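Local coordinates for protein NAD(P)H-flavin oxidoreductase (Agrobacterium tumefaciens str. C58, PDB 2FRE) that probably uses a bound flavin mononucleotide to pass electrons from NAD(P)H to other substrates, as nitroreductase-family enzymes do, at residues S86-V91 with H133-I138; F119-Q124 with A157-G162; W55-A60 with G115-S120; D141-K146 with F153-G158; L36-D41 with H126-H131. One frame throughout, in Å; residues are numbered along the deposited sequence.

Interaction 1 of 5, residues S86-V91 with H133-I138. With FMN (flavin mononucleotide), chain C.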
# COMPACT_ATOMS: atom_id res chain seq x y z
N SER A 86 -5.33 17.16 -12.52
CA SER A 86 -5.03 16.83 -13.90
C SER A 86 -5.65 15.50 -14.33
O SER A 86 -5.93 15.31 -15.51
CB SER A 86 -3.51 16.75 -14.11
OG SER A 86 -2.92 18.02 -14.05
N VAL A 87 -5.83 14.60 -13.37
CA VAL A 87 -6.36 13.27 -13.58
C VAL A 87 -7.22 12.91 -12.37
O VAL A 87 -6.87 13.25 -11.25
CB VAL A 87 -5.19 12.23 -13.71
CG1 VAL A 87 -5.71 10.80 -13.69
CG2 VAL A 87 -4.38 12.47 -14.96
N LEU A 88 -8.36 12.27 -12.63
CA LEU A 88 -9.14 11.62 -11.59
C LEU A 88 -9.25 10.14 -11.95
O LEU A 88 -9.42 9.78 -13.12
CB LEU A 88 -10.53 12.25 -11.46
CG LEU A 88 -10.57 13.64 -10.82
CD1 LEU A 88 -11.89 14.31 -11.05
CD2 LEU A 88 -10.31 13.54 -9.35
N LEU A 89 -9.17 9.28 -10.93
CA LEU A 89 -9.36 7.87 -11.13
C LEU A 89 -9.91 7.20 -9.88
O LEU A 89 -9.85 7.76 -8.79
CB LEU A 89 -8.04 7.21 -11.56
CG LEU A 89 -6.85 7.21 -10.59
CD1 LEU A 89 -6.92 6.06 -9.58
CD2 LEU A 89 -5.54 7.11 -11.36
N PHE A 90 -10.44 5.99 -10.05
CA PHE A 90 -10.92 5.19 -8.94
C PHE A 90 -10.11 3.90 -8.87
O PHE A 90 -9.87 3.21 -9.88
CB PHE A 90 -12.44 4.99 -9.04
CG PHE A 90 -13.19 6.28 -9.00
CD1 PHE A 90 -13.44 6.93 -7.79
CD2 PHE A 90 -13.57 6.90 -10.18
CE1 PHE A 90 -14.10 8.15 -7.75
CE2 PHE A 90 -14.22 8.12 -10.17
CZ PHE A 90 -14.48 8.76 -8.95
N VAL A 91 -9.67 3.61 -7.66
CA VAL A 91 -8.99 2.37 -7.36
C VAL A 91 -10.02 1.35 -6.91
O VAL A 91 -10.77 1.56 -5.98
CB VAL A 91 -7.91 2.53 -6.28
CG1 VAL A 91 -7.24 1.19 -6.04
CG2 VAL A 91 -6.90 3.59 -6.67
N HIS A 133 -3.64 12.30 -4.40
CA HIS A 133 -4.43 12.58 -3.19
C HIS A 133 -5.60 11.60 -3.15
O HIS A 133 -6.46 11.61 -4.03
CB HIS A 133 -4.90 14.02 -3.22
CG HIS A 133 -5.42 14.54 -1.91
ND1 HIS A 133 -6.26 13.82 -1.09
CD2 HIS A 133 -5.26 15.74 -1.32
CE1 HIS A 133 -6.58 14.56 -0.04
NE2 HIS A 133 -5.98 15.73 -0.15
N GLY A 134 -5.59 10.73 -2.15
CA GLY A 134 -6.62 9.71 -2.01
C GLY A 134 -7.91 10.31 -1.50
O GLY A 134 -7.89 11.31 -0.77
N MSE A 135 -9.04 9.72 -1.89
CA MSE A 135 -10.35 10.20 -1.45
C MSE A 135 -11.33 9.07 -1.15
O MSE A 135 -11.57 8.20 -1.98
CB MSE A 135 -10.97 11.16 -2.48
CG MSE A 135 -10.12 12.36 -2.81
SE MSE A 135 -10.93 13.35 -4.30
CE MSE A 135 -10.54 12.01 -5.71
N GLY A 136 -11.91 9.08 0.05
CA GLY A 136 -13.03 8.21 0.39
C GLY A 136 -14.37 8.91 0.36
O GLY A 136 -15.42 8.26 0.37
N GLY A 137 -14.35 10.25 0.30
CA GLY A 137 -15.55 11.06 0.17
C GLY A 137 -16.06 11.01 -1.26
O GLY A 137 -15.92 11.96 -2.02
N ILE A 138 -16.65 9.87 -1.61
CA ILE A 138 -17.05 9.57 -2.98
C ILE A 138 -18.33 8.75 -2.94
O ILE A 138 -18.62 8.10 -1.94
CB ILE A 138 -15.96 8.74 -3.71
CG1 ILE A 138 -15.76 7.36 -3.06
CG2 ILE A 138 -14.61 9.48 -3.73
CD1 ILE A 138 -14.65 6.57 -3.70
N1 FMN C . -8.46 13.70 1.82
C2 FMN C . -9.56 14.53 1.57
O2 FMN C . -9.42 15.76 1.55
N3 FMN C . -10.82 13.99 1.36
C4 FMN C . -11.03 12.64 1.38
O4 FMN C . -12.12 12.19 0.97
C4A FMN C . -9.92 11.80 1.63
N5 FMN C . -10.08 10.43 1.65
C5A FMN C . -8.97 9.62 1.82
C6 FMN C . -9.13 8.25 1.81
C7 FMN C . -8.04 7.41 1.97
C7M FMN C . -8.23 6.02 1.44
C8 FMN C . -6.76 7.94 2.17
C8M FMN C . -5.54 7.13 1.79
C9 FMN C . -6.59 9.32 2.18
C9A FMN C . -7.70 10.16 2.03
N10 FMN C . -7.54 11.53 2.06
C10 FMN C . -8.64 12.35 1.84
C1' FMN C . -6.21 12.16 2.38
C2' FMN C . -5.66 11.84 3.77
O2' FMN C . -6.25 12.65 4.78
C3' FMN C . -4.14 11.98 3.77
O3' FMN C . -3.57 11.01 2.90
C4' FMN C . -3.57 11.87 5.18
O4' FMN C . -4.01 12.96 5.98
C5' FMN C . -2.05 11.80 5.22
O5' FMN C . -1.48 12.97 4.65
P FMN C . -0.43 12.87 3.43
O1P FMN C . 0.84 12.26 4.00
O2P FMN C . -0.99 11.95 2.36
O3P FMN C . -0.24 14.27 2.91
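FMN O4 is gripped by two successive backbone amides just after strand 131-135, part of the flavin pocket of this nitroreductase-like alpha/beta fold. Gly137 N donates to FMN O4 over 3.0 Å at an N-H...O angle of 155°, and Gly136 N adds a weak bond to the same oxygen. The stronger bond of Gly136 N goes to FMN N5, 2.8 Å away and bent to 148°. Together they tie the N5 edge of the isoalloxazine to the protein, and such a donor at N5 may influence the flavin's redox behaviour. Gly137 centres an inverse gamma turn. Met135, a selenomethionine and the last residue of the strand, directly precedes Gly136 and joins the pocket to strand 87-98. Its CG lies anti to the carbonyl carbon and its chain bends at chi3 (-71°), which carries CE to 4.0 Å from Leu88 CD2, the two side chains crossing at about a right angle. The CA atoms of Phe90 and Met135 are still 9.0 Å apart, because strand 153-162 runs between the two segments and bonds to both through its backbone. Trp81 and Ala82 also pack on Met135. A second apolar touch lies farther along both segments, where Ile138 CG2 reaches the edge of the Phe90 ring, near its plane and 4.3 Å from CE1.

Interaction 2 of 5, residues F119-Q124 with A157-G162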
# COMPACT_ATOMS: atom_id res chain seq x y z
N PHE A 119 -0.21 2.96 -2.90
CA PHE A 119 1.02 3.63 -2.46
C PHE A 119 2.00 3.72 -3.61
O PHE A 119 2.67 4.74 -3.80
CB PHE A 119 1.70 3.01 -1.25
CG PHE A 119 2.77 3.86 -0.72
CD1 PHE A 119 2.48 4.89 0.14
CD2 PHE A 119 4.07 3.74 -1.21
CE1 PHE A 119 3.48 5.77 0.58
CE2 PHE A 119 5.06 4.59 -0.79
CZ PHE A 119 4.78 5.61 0.10
N SER A 120 2.11 2.63 -4.35
CA SER A 120 3.00 2.57 -5.50
C SER A 120 2.64 3.67 -6.51
O SER A 120 3.51 4.37 -7.02
CB SER A 120 2.91 1.19 -6.14
OG SER A 120 3.42 0.18 -5.29
N LEU A 121 1.34 3.81 -6.77
CA LEU A 121 0.78 4.89 -7.61
C LEU A 121 1.21 6.29 -7.14
O LEU A 121 1.72 7.12 -7.92
CB LEU A 121 -0.76 4.77 -7.59
CG LEU A 121 -1.63 5.57 -8.56
CD1 LEU A 121 -3.03 4.97 -8.57
CD2 LEU A 121 -1.64 7.05 -8.22
N ALA A 122 0.99 6.54 -5.85
CA ALA A 122 1.35 7.81 -5.21
C ALA A 122 2.85 8.09 -5.28
O ALA A 122 3.28 9.24 -5.52
CB ALA A 122 0.87 7.81 -3.77
N MSE A 123 3.64 7.04 -5.10
CA MSE A 123 5.08 7.14 -5.15
C MSE A 123 5.58 7.45 -6.55
O MSE A 123 6.40 8.33 -6.73
CB MSE A 123 5.70 5.86 -4.61
CG MSE A 123 7.15 5.96 -4.26
SE MSE A 123 7.53 7.39 -2.97
CE MSE A 123 8.07 8.36 -3.96
N GLN A 124 5.08 6.73 -7.52
CA GLN A 124 5.47 6.99 -8.91
C GLN A 124 5.05 8.39 -9.37
O GLN A 124 5.82 9.11 -10.03
CB GLN A 124 4.96 5.90 -9.87
CG GLN A 124 5.49 6.00 -11.31
CD GLN A 124 7.00 6.07 -11.44
OE1 GLN A 124 7.64 7.17 -11.43
NE2 GLN A 124 7.60 4.92 -11.63
N ALA A 157 -11.10 3.53 -3.37
CA ALA A 157 -10.85 4.96 -3.19
C ALA A 157 -10.81 5.72 -4.51
O ALA A 157 -10.55 5.14 -5.56
CB ALA A 157 -9.55 5.17 -2.42
N GLY A 158 -11.08 7.02 -4.46
CA GLY A 158 -10.80 7.90 -5.58
C GLY A 158 -9.40 8.47 -5.43
O GLY A 158 -8.86 8.50 -4.33
N VAL A 159 -8.82 8.92 -6.53
CA VAL A 159 -7.50 9.53 -6.52
C VAL A 159 -7.47 10.69 -7.47
O VAL A 159 -7.83 10.55 -8.64
CB VAL A 159 -6.41 8.52 -6.93
CG1 VAL A 159 -5.05 9.18 -6.88
CG2 VAL A 159 -6.44 7.30 -6.01
N ALA A 160 -7.04 11.84 -6.95
CA ALA A 160 -6.79 13.04 -7.73
C ALA A 160 -5.27 13.19 -7.87
O ALA A 160 -4.53 13.07 -6.87
CB ALA A 160 -7.37 14.23 -7.03
N ILE A 161 -4.80 13.42 -9.10
CA ILE A 161 -3.40 13.61 -9.38
C ILE A 161 -3.20 14.88 -10.21
O ILE A 161 -3.96 15.14 -11.13
CB ILE A 161 -2.77 12.44 -10.17
CG1 ILE A 161 -3.35 11.09 -9.73
CG2 ILE A 161 -1.23 12.48 -10.00
CD1 ILE A 161 -2.92 9.90 -10.62
N GLY A 162 -2.18 15.65 -9.86
CA GLY A 162 -1.92 16.89 -10.56
C GLY A 162 -0.64 17.55 -10.12
O GLY A 162 0.18 16.97 -9.39
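Helix 110-127 packs on one face of the antiparallel sheet, and Leu121 is the residue through which segment 119-124 meets strand 153-162. A single methyl does the touching: Leu121 CD2 stands 3.9 Å from Ile161 CD1 and 4.2 Å from Val159 CG1. Val159 and Ile161, two residues apart on the strand, turn their side chains to the same face, so the leucine branch is met by both. Leu121 has CG anti to its own N (chi1 -169°), which extends the branch from the helix toward the sheet, while Ile161 reaches across with CG1 anti to its carbonyl carbon and crosses the leucine at a slant. Further sides of Leu121 are taken by Ile39, Leu40 and Ala43 of helix 33-44, and Val159 also touches Trp118. Contact between the segments is therefore made of methyl groups alone, at normal van der Waals separations. With all three residues buried and no polar partner between them, the attachment rests on hydrophobic burial and shape, without a directional bond to fix it.

Interaction 3 of 5, residues W55-A60 with G115-S120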
# COMPACT_ATOMS: atom_id res chain seq x y z
N TRP A 55 -6.18 -5.43 -8.03
CA TRP A 55 -6.47 -4.02 -8.35
C TRP A 55 -6.94 -3.78 -9.78
O TRP A 55 -6.51 -4.44 -10.73
CB TRP A 55 -5.22 -3.16 -8.12
CG TRP A 55 -3.95 -3.81 -8.63
CD1 TRP A 55 -3.54 -3.93 -9.92
CD2 TRP A 55 -2.97 -4.47 -7.83
NE1 TRP A 55 -2.36 -4.63 -9.97
CE2 TRP A 55 -1.99 -4.96 -8.70
CE3 TRP A 55 -2.84 -4.70 -6.45
CZ2 TRP A 55 -0.86 -5.63 -8.24
CZ3 TRP A 55 -1.75 -5.37 -6.01
CH2 TRP A 55 -0.77 -5.84 -6.89
N ARG A 56 -7.83 -2.80 -9.92
CA ARG A 56 -8.19 -2.23 -11.20
C ARG A 56 -8.23 -0.71 -11.04
O ARG A 56 -8.46 -0.19 -9.93
CB ARG A 56 -9.57 -2.72 -11.66
CG ARG A 56 -9.72 -4.22 -11.72
CD ARG A 56 -8.92 -4.85 -12.85
NE ARG A 56 -9.26 -6.26 -12.99
CZ ARG A 56 -8.68 -7.26 -12.30
NH1 ARG A 56 -7.71 -7.03 -11.42
NH2 ARG A 56 -9.08 -8.51 -12.49
N PHE A 57 -8.00 -0.00 -12.15
CA PHE A 57 -8.02 1.48 -12.18
C PHE A 57 -8.90 1.98 -13.33
O PHE A 57 -8.70 1.62 -14.50
CB PHE A 57 -6.61 2.01 -12.37
CG PHE A 57 -5.61 1.36 -11.47
CD1 PHE A 57 -5.53 1.71 -10.14
CD2 PHE A 57 -4.77 0.36 -11.96
CE1 PHE A 57 -4.63 1.09 -9.31
CE2 PHE A 57 -3.87 -0.28 -11.10
CZ PHE A 57 -3.80 0.10 -9.78
N VAL A 58 -9.87 2.83 -13.00
CA VAL A 58 -10.69 3.48 -14.02
C VAL A 58 -10.37 4.98 -13.93
O VAL A 58 -10.55 5.60 -12.89
CB VAL A 58 -12.18 3.17 -13.82
CG1 VAL A 58 -13.02 3.78 -14.92
CG2 VAL A 58 -12.37 1.64 -13.79
N TYR A 59 -9.86 5.53 -15.02
CA TYR A 59 -9.30 6.87 -15.02
C TYR A 59 -9.83 7.78 -16.12
O TYR A 59 -10.33 7.33 -17.16
CB TYR A 59 -7.77 6.78 -15.09
CG TYR A 59 -7.23 6.23 -16.40
CD1 TYR A 59 -7.02 7.07 -17.49
CD2 TYR A 59 -6.95 4.88 -16.55
CE1 TYR A 59 -6.52 6.57 -18.70
CE2 TYR A 59 -6.46 4.37 -17.73
CZ TYR A 59 -6.25 5.22 -18.80
OH TYR A 59 -5.75 4.71 -19.97
N ALA A 60 -9.69 9.08 -15.87
CA ALA A 60 -10.04 10.13 -16.82
C ALA A 60 -9.06 11.31 -16.69
O ALA A 60 -8.71 11.71 -15.58
CB ALA A 60 -11.46 10.60 -16.58
N GLY A 115 -4.20 -1.38 -1.65
CA GLY A 115 -3.49 -0.31 -0.92
C GLY A 115 -2.02 -0.23 -1.25
O GLY A 115 -1.46 0.87 -1.41
N ALA A 116 -1.38 -1.39 -1.35
CA ALA A 116 -0.00 -1.47 -1.84
C ALA A 116 0.15 -0.88 -3.25
O ALA A 116 1.08 -0.13 -3.53
CB ALA A 116 0.51 -2.91 -1.79
N ALA A 117 -0.77 -1.22 -4.14
CA ALA A 117 -0.80 -0.64 -5.49
C ALA A 117 -1.02 0.89 -5.44
O ALA A 117 -0.40 1.65 -6.19
CB ALA A 117 -1.86 -1.32 -6.31
N TRP A 118 -1.91 1.33 -4.57
CA TRP A 118 -2.16 2.75 -4.39
C TRP A 118 -0.93 3.49 -3.89
O TRP A 118 -0.61 4.56 -4.43
CB TRP A 118 -3.38 2.98 -3.50
CG TRP A 118 -3.26 4.08 -2.50
CD1 TRP A 118 -3.25 3.93 -1.14
CD2 TRP A 118 -3.23 5.48 -2.76
NE1 TRP A 118 -3.18 5.18 -0.53
CE2 TRP A 118 -3.16 6.14 -1.50
CE3 TRP A 118 -3.22 6.26 -3.93
CZ2 TRP A 118 -3.08 7.53 -1.38
CZ3 TRP A 118 -3.15 7.65 -3.82
CH2 TRP A 118 -3.08 8.27 -2.54
N PHE A 119 -0.21 2.96 -2.90
CA PHE A 119 1.02 3.63 -2.46
C PHE A 119 2.00 3.72 -3.61
O PHE A 119 2.67 4.74 -3.80
CB PHE A 119 1.70 3.01 -1.25
CG PHE A 119 2.77 3.86 -0.72
CD1 PHE A 119 2.48 4.89 0.14
CD2 PHE A 119 4.07 3.74 -1.21
CE1 PHE A 119 3.48 5.77 0.58
CE2 PHE A 119 5.06 4.59 -0.79
CZ PHE A 119 4.78 5.61 0.10
N SER A 120 2.11 2.63 -4.35
CA SER A 120 3.00 2.57 -5.50
C SER A 120 2.64 3.67 -6.51
O SER A 120 3.51 4.37 -7.02
CB SER A 120 2.91 1.19 -6.14
OG SER A 120 3.42 0.18 -5.29
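Segment 55-60 of strand 55-61 passes segment 115-120 of helix 110-127 most closely at Trp55, where the CA atoms of Trp55 and Ala117 are the nearest pair, 7.2 Å apart. The approach is made by the methyl of Ala117: its CB lies 3.5 Å from Trp55 CE3 and 3.7 Å from Trp55 CD2, by the fusion of the two indole rings. Trp55 CG sits between its backbone N and carbonyl carbon (chi1 43°), a torsion that lays the indole beside the helix. The same methyl, Ala117 CB, meets the edge of the Phe57 ring, near its plane and 4.2 Å from CZ. On the helix, Ala116 O takes bonds from Ser120 N and Ser120 OG, which come from opposite faces of the carbonyl plane; the hydroxyl is 2.9 Å away. Next to Ala117, Trp118 touches FMN, and its ring meets Phe112 of the second subunit. Phe57, Val58 and Tyr59 pair in parallel with a strand of the second subunit, a sheet extended across the interface that agrees with the intertwined dimers of the nitroreductase family.

Interaction 4 of 5, residues D141-K146 with F153-G158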
# COMPACT_ATOMS: atom_id res chain seq x y z
N ASP A 141 -21.64 3.62 -4.76
CA ASP A 141 -22.69 2.95 -5.51
C ASP A 141 -22.92 3.62 -6.86
O ASP A 141 -23.10 2.92 -7.86
CB ASP A 141 -23.99 2.91 -4.70
CG ASP A 141 -23.92 1.93 -3.54
OD1 ASP A 141 -23.00 1.09 -3.52
OD2 ASP A 141 -24.79 1.99 -2.65
N ARG A 142 -22.87 4.95 -6.91
CA ARG A 142 -22.98 5.66 -8.19
C ARG A 142 -21.77 5.37 -9.08
O ARG A 142 -21.90 5.27 -10.30
CB ARG A 142 -23.09 7.18 -8.00
CG ARG A 142 -24.22 7.65 -7.11
CD ARG A 142 -24.31 9.17 -7.13
NE ARG A 142 -25.15 9.67 -6.04
CZ ARG A 142 -25.25 10.95 -5.70
NH1 ARG A 142 -24.59 11.88 -6.36
NH2 ARG A 142 -26.03 11.31 -4.68
N ILE A 143 -20.58 5.28 -8.49
CA ILE A 143 -19.38 4.89 -9.24
C ILE A 143 -19.57 3.53 -9.91
O ILE A 143 -19.28 3.36 -11.11
CB ILE A 143 -18.10 4.91 -8.34
CG1 ILE A 143 -17.74 6.36 -7.98
CG2 ILE A 143 -16.92 4.24 -9.03
CD1 ILE A 143 -16.94 6.50 -6.70
N VAL A 144 -20.05 2.56 -9.14
CA VAL A 144 -20.27 1.21 -9.65
C VAL A 144 -21.25 1.21 -10.83
O VAL A 144 -21.02 0.55 -11.84
CB VAL A 144 -20.78 0.27 -8.52
CG1 VAL A 144 -21.31 -1.05 -9.08
CG2 VAL A 144 -19.66 0.02 -7.52
N GLU A 145 -22.33 1.96 -10.69
CA GLU A 145 -23.37 2.01 -11.72
C GLU A 145 -22.89 2.78 -12.95
O GLU A 145 -22.99 2.28 -14.06
CB GLU A 145 -24.62 2.67 -11.15
CG GLU A 145 -25.81 2.66 -12.08
CD GLU A 145 -26.22 1.25 -12.49
OE1 GLU A 145 -26.08 0.32 -11.65
OE2 GLU A 145 -26.68 1.08 -13.64
N LYS A 146 -22.37 3.99 -12.74
CA LYS A 146 -22.00 4.87 -13.85
C LYS A 146 -20.75 4.42 -14.61
O LYS A 146 -20.60 4.73 -15.80
CB LYS A 146 -21.81 6.32 -13.38
CG LYS A 146 -23.08 7.00 -12.89
CD LYS A 146 -24.01 7.43 -14.03
CE LYS A 146 -25.04 8.46 -13.52
NZ LYS A 146 -26.22 8.67 -14.41
N PHE A 153 -16.54 -6.62 -7.67
CA PHE A 153 -15.47 -5.62 -7.63
C PHE A 153 -15.86 -4.50 -6.68
O PHE A 153 -16.97 -3.99 -6.75
CB PHE A 153 -15.20 -5.06 -9.02
CG PHE A 153 -14.47 -6.03 -9.91
CD1 PHE A 153 -13.08 -5.96 -10.03
CD2 PHE A 153 -15.15 -7.00 -10.61
CE1 PHE A 153 -12.39 -6.83 -10.81
CE2 PHE A 153 -14.46 -7.90 -11.41
CZ PHE A 153 -13.06 -7.81 -11.51
N LYS A 154 -14.93 -4.13 -5.81
CA LYS A 154 -15.12 -3.14 -4.77
C LYS A 154 -14.41 -1.82 -5.11
O LYS A 154 -13.27 -1.82 -5.58
CB LYS A 154 -14.59 -3.70 -3.45
CG LYS A 154 -14.50 -2.71 -2.33
CD LYS A 154 -14.12 -3.36 -1.01
CE LYS A 154 -13.59 -2.38 -0.00
NZ LYS A 154 -14.03 -0.98 -0.26
N VAL A 155 -15.10 -0.70 -4.86
CA VAL A 155 -14.50 0.62 -4.98
C VAL A 155 -13.75 0.90 -3.68
O VAL A 155 -14.34 0.96 -2.61
CB VAL A 155 -15.57 1.71 -5.24
CG1 VAL A 155 -14.91 3.08 -5.39
CG2 VAL A 155 -16.41 1.37 -6.49
N GLU A 156 -12.44 1.02 -3.77
CA GLU A 156 -11.59 1.27 -2.62
C GLU A 156 -11.46 2.75 -2.35
O GLU A 156 -11.66 3.19 -1.22
CB GLU A 156 -10.19 0.70 -2.85
CG GLU A 156 -10.15 -0.82 -3.09
CD GLU A 156 -10.55 -1.62 -1.87
OE1 GLU A 156 -10.60 -1.04 -0.76
OE2 GLU A 156 -10.77 -2.84 -1.99
N ALA A 157 -11.10 3.53 -3.37
CA ALA A 157 -10.85 4.96 -3.19
C ALA A 157 -10.81 5.72 -4.51
O ALA A 157 -10.55 5.14 -5.56
CB ALA A 157 -9.55 5.17 -2.42
N GLY A 158 -11.08 7.02 -4.46
CA GLY A 158 -10.80 7.90 -5.58
C GLY A 158 -9.40 8.47 -5.43
O GLY A 158 -8.86 8.50 -4.33
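Val155 has CG1 anti to its backbone N (chi1 -179°), which leaves CG2 pointing at helix 140-146, and Val144 (chi1 168°) offers its own CG2 in return. Val144 CG2 and Val155 CG2 meet at 3.7 Å, the closest approach between the two segments in this helix-loop-strand unit, whose two arms are joined by a short loop of six residues. Ile143 comes in alongside: its CG2 is 3.9 Å from Val155 CG2, and its CD1 lies 4.2 Å from Val155 CG1, so the valine is clasped by both branches of the isoleucine. Ile143 continues onto Phe90, Leu73 and Ile138, tying the helix to the sheet and to the loops beside it. Polar groups of the strand, Lys154 and Glu156, bond away from this apolar contact. Glu156, at a classic beta bulge with Ala157 opposite Val91, has its OE2 hydrogen-bonded to Ser93 and Ser111. Lys154 NZ forms a salt bridge with Glu156 OE1 and also donates to Val155 O at 3.1 Å, from well above the carbonyl plane (47° out of it); Lys140 NZ is a further donor to that oxygen.

Interaction 5 of 5, residues L36-D41 with H126-H131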
# COMPACT_ATOMS: atom_id res chain seq x y z
N LEU A 36 0.67 9.32 -17.02
CA LEU A 36 -0.35 8.57 -16.25
C LEU A 36 -0.16 7.07 -16.39
O LEU A 36 -0.31 6.33 -15.43
CB LEU A 36 -1.79 8.93 -16.65
CG LEU A 36 -2.87 8.21 -15.80
CD1 LEU A 36 -2.73 8.51 -14.35
CD2 LEU A 36 -4.26 8.61 -16.27
N LEU A 37 0.19 6.63 -17.59
CA LEU A 37 0.43 5.22 -17.84
C LEU A 37 1.64 4.70 -17.05
O LEU A 37 1.61 3.59 -16.48
CB LEU A 37 0.53 4.97 -19.36
CG LEU A 37 -0.81 5.10 -20.12
CD1 LEU A 37 -0.62 5.03 -21.61
CD2 LEU A 37 -1.83 4.03 -19.70
N THR A 38 2.69 5.51 -16.94
CA THR A 38 3.84 5.18 -16.10
C THR A 38 3.43 5.00 -14.64
O THR A 38 3.80 4.01 -13.98
CB THR A 38 4.96 6.24 -16.25
OG1 THR A 38 5.30 6.39 -17.63
CG2 THR A 38 6.22 5.83 -15.50
N ILE A 39 2.62 5.95 -14.16
CA ILE A 39 2.09 5.92 -12.79
C ILE A 39 1.30 4.65 -12.52
O ILE A 39 1.52 4.00 -11.51
CB ILE A 39 1.23 7.17 -12.50
CG1 ILE A 39 2.15 8.40 -12.43
CG2 ILE A 39 0.44 7.00 -11.19
CD1 ILE A 39 1.43 9.71 -12.38
N LEU A 40 0.39 4.29 -13.42
CA LEU A 40 -0.40 3.09 -13.26
C LEU A 40 0.42 1.82 -13.49
O LEU A 40 0.16 0.79 -12.89
CB LEU A 40 -1.66 3.14 -14.15
CG LEU A 40 -2.66 4.25 -13.82
CD1 LEU A 40 -3.89 4.20 -14.76
CD2 LEU A 40 -3.09 4.25 -12.38
N ASP A 41 1.46 1.90 -14.33
CA ASP A 41 2.38 0.79 -14.54
C ASP A 41 3.12 0.46 -13.23
O ASP A 41 3.17 -0.68 -12.81
CB ASP A 41 3.39 1.13 -15.67
CG ASP A 41 4.09 -0.08 -16.23
OD1 ASP A 41 3.75 -1.23 -15.85
OD2 ASP A 41 4.97 0.11 -17.08
N HIS A 126 4.63 11.05 -7.35
CA HIS A 126 5.65 11.85 -6.68
C HIS A 126 6.96 11.93 -7.45
O HIS A 126 7.51 13.02 -7.69
CB HIS A 126 5.94 11.36 -5.26
CG HIS A 126 6.94 12.22 -4.56
ND1 HIS A 126 8.25 11.84 -4.38
CD2 HIS A 126 6.84 13.47 -4.08
CE1 HIS A 126 8.91 12.82 -3.80
NE2 HIS A 126 8.09 13.83 -3.63
N LEU A 127 7.47 10.77 -7.86
CA LEU A 127 8.74 10.71 -8.57
C LEU A 127 8.75 11.47 -9.91
O LEU A 127 9.79 11.98 -10.34
CB LEU A 127 9.20 9.27 -8.75
CG LEU A 127 9.64 8.57 -7.46
CD1 LEU A 127 9.76 7.08 -7.67
CD2 LEU A 127 10.96 9.14 -6.91
N LEU A 128 7.58 11.58 -10.55
CA LEU A 128 7.43 12.34 -11.79
C LEU A 128 7.15 13.83 -11.59
O LEU A 128 7.05 14.57 -12.56
CB LEU A 128 6.31 11.72 -12.64
CG LEU A 128 6.63 10.34 -13.21
CD1 LEU A 128 5.39 9.75 -13.83
CD2 LEU A 128 7.77 10.43 -14.23
N GLY A 129 7.03 14.27 -10.34
CA GLY A 129 6.85 15.68 -10.06
C GLY A 129 5.41 16.06 -9.79
O GLY A 129 5.08 17.25 -9.73
N TYR A 130 4.56 15.05 -9.62
CA TYR A 130 3.13 15.27 -9.34
C TYR A 130 2.83 14.96 -7.89
O TYR A 130 3.71 14.51 -7.15
CB TYR A 130 2.27 14.38 -10.24
CG TYR A 130 2.53 14.62 -11.70
CD1 TYR A 130 2.17 15.80 -12.30
CD2 TYR A 130 3.15 13.65 -12.48
CE1 TYR A 130 2.41 16.03 -13.64
CE2 TYR A 130 3.40 13.87 -13.82
CZ TYR A 130 3.04 15.06 -14.39
OH TYR A 130 3.27 15.28 -15.72
N HIS A 131 1.60 15.21 -7.48
CA HIS A 131 1.09 14.74 -6.21
C HIS A 131 -0.22 14.01 -6.41
O HIS A 131 -1.10 14.50 -7.16
CB HIS A 131 0.90 15.91 -5.23
CG HIS A 131 2.18 16.60 -4.87
ND1 HIS A 131 2.79 17.52 -5.70
CD2 HIS A 131 3.01 16.45 -3.81
CE1 HIS A 131 3.91 17.93 -5.15
NE2 HIS A 131 4.07 17.31 -4.00
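Apolar contact comes first: Ile39 CG1 of helix 33-44 lies 3.8 Å from Leu128 CD1, at the Schellman-terminated end of helix 110-127. Both side chains place their gamma carbon anti to the carbonyl carbon (Ile39 CG1, chi1 -70°; Leu128 CG, chi1 -68°) and they cross obliquely. Thr38 CB flanks Leu128 CD1 at 4.3 Å, and Ile39 CD1 goes on to Tyr130 CD2, also 4.3 Å off. Ile39 thus bridges two residues on either side of Gly129. The backbone explains why these two can both face helix 33-44: Gly129 has positive phi (100°), and its N bonds back to His126 O at 3.0 Å, turning the chain out of the helix toward strand 131-135. Two polar bonds end on helix 33-44. Thr38 OG1 hydrogen-bonds Glu34 O, one turn earlier. The phenol of Tyr130 is held at its far end, where OH is hydrogen-bonded to His35 ND1 of helix 33-44.

How the interactions relate
Interactions 1 to 4 all reach one antiparallel sheet, and interaction 1 carries the flavin amides. Strand 153-162 ties 1 to 2: its Ala160 O and Gly158 O accept from His133 N and Met135 N, each at 2.7 Å. Interactions 2 and 3 use overlapping segments of helix 110-127, with centres about 7 Å apart, and Trp118 of interaction 3 reaches both Val159 and FMN. Interaction 5 closes the same helix at its far end, its centre about 8 Å from that of interaction 2, where Gly162 O meets His131 N at 3.0 Å. Interaction 4 stands apart, about 22 Å from interaction 5 by centres, but Ile143 CD1 touches Phe90 CE1 of interaction 1 at 3.5 Å. All but interaction 1 have several residues within reach of the second subunit.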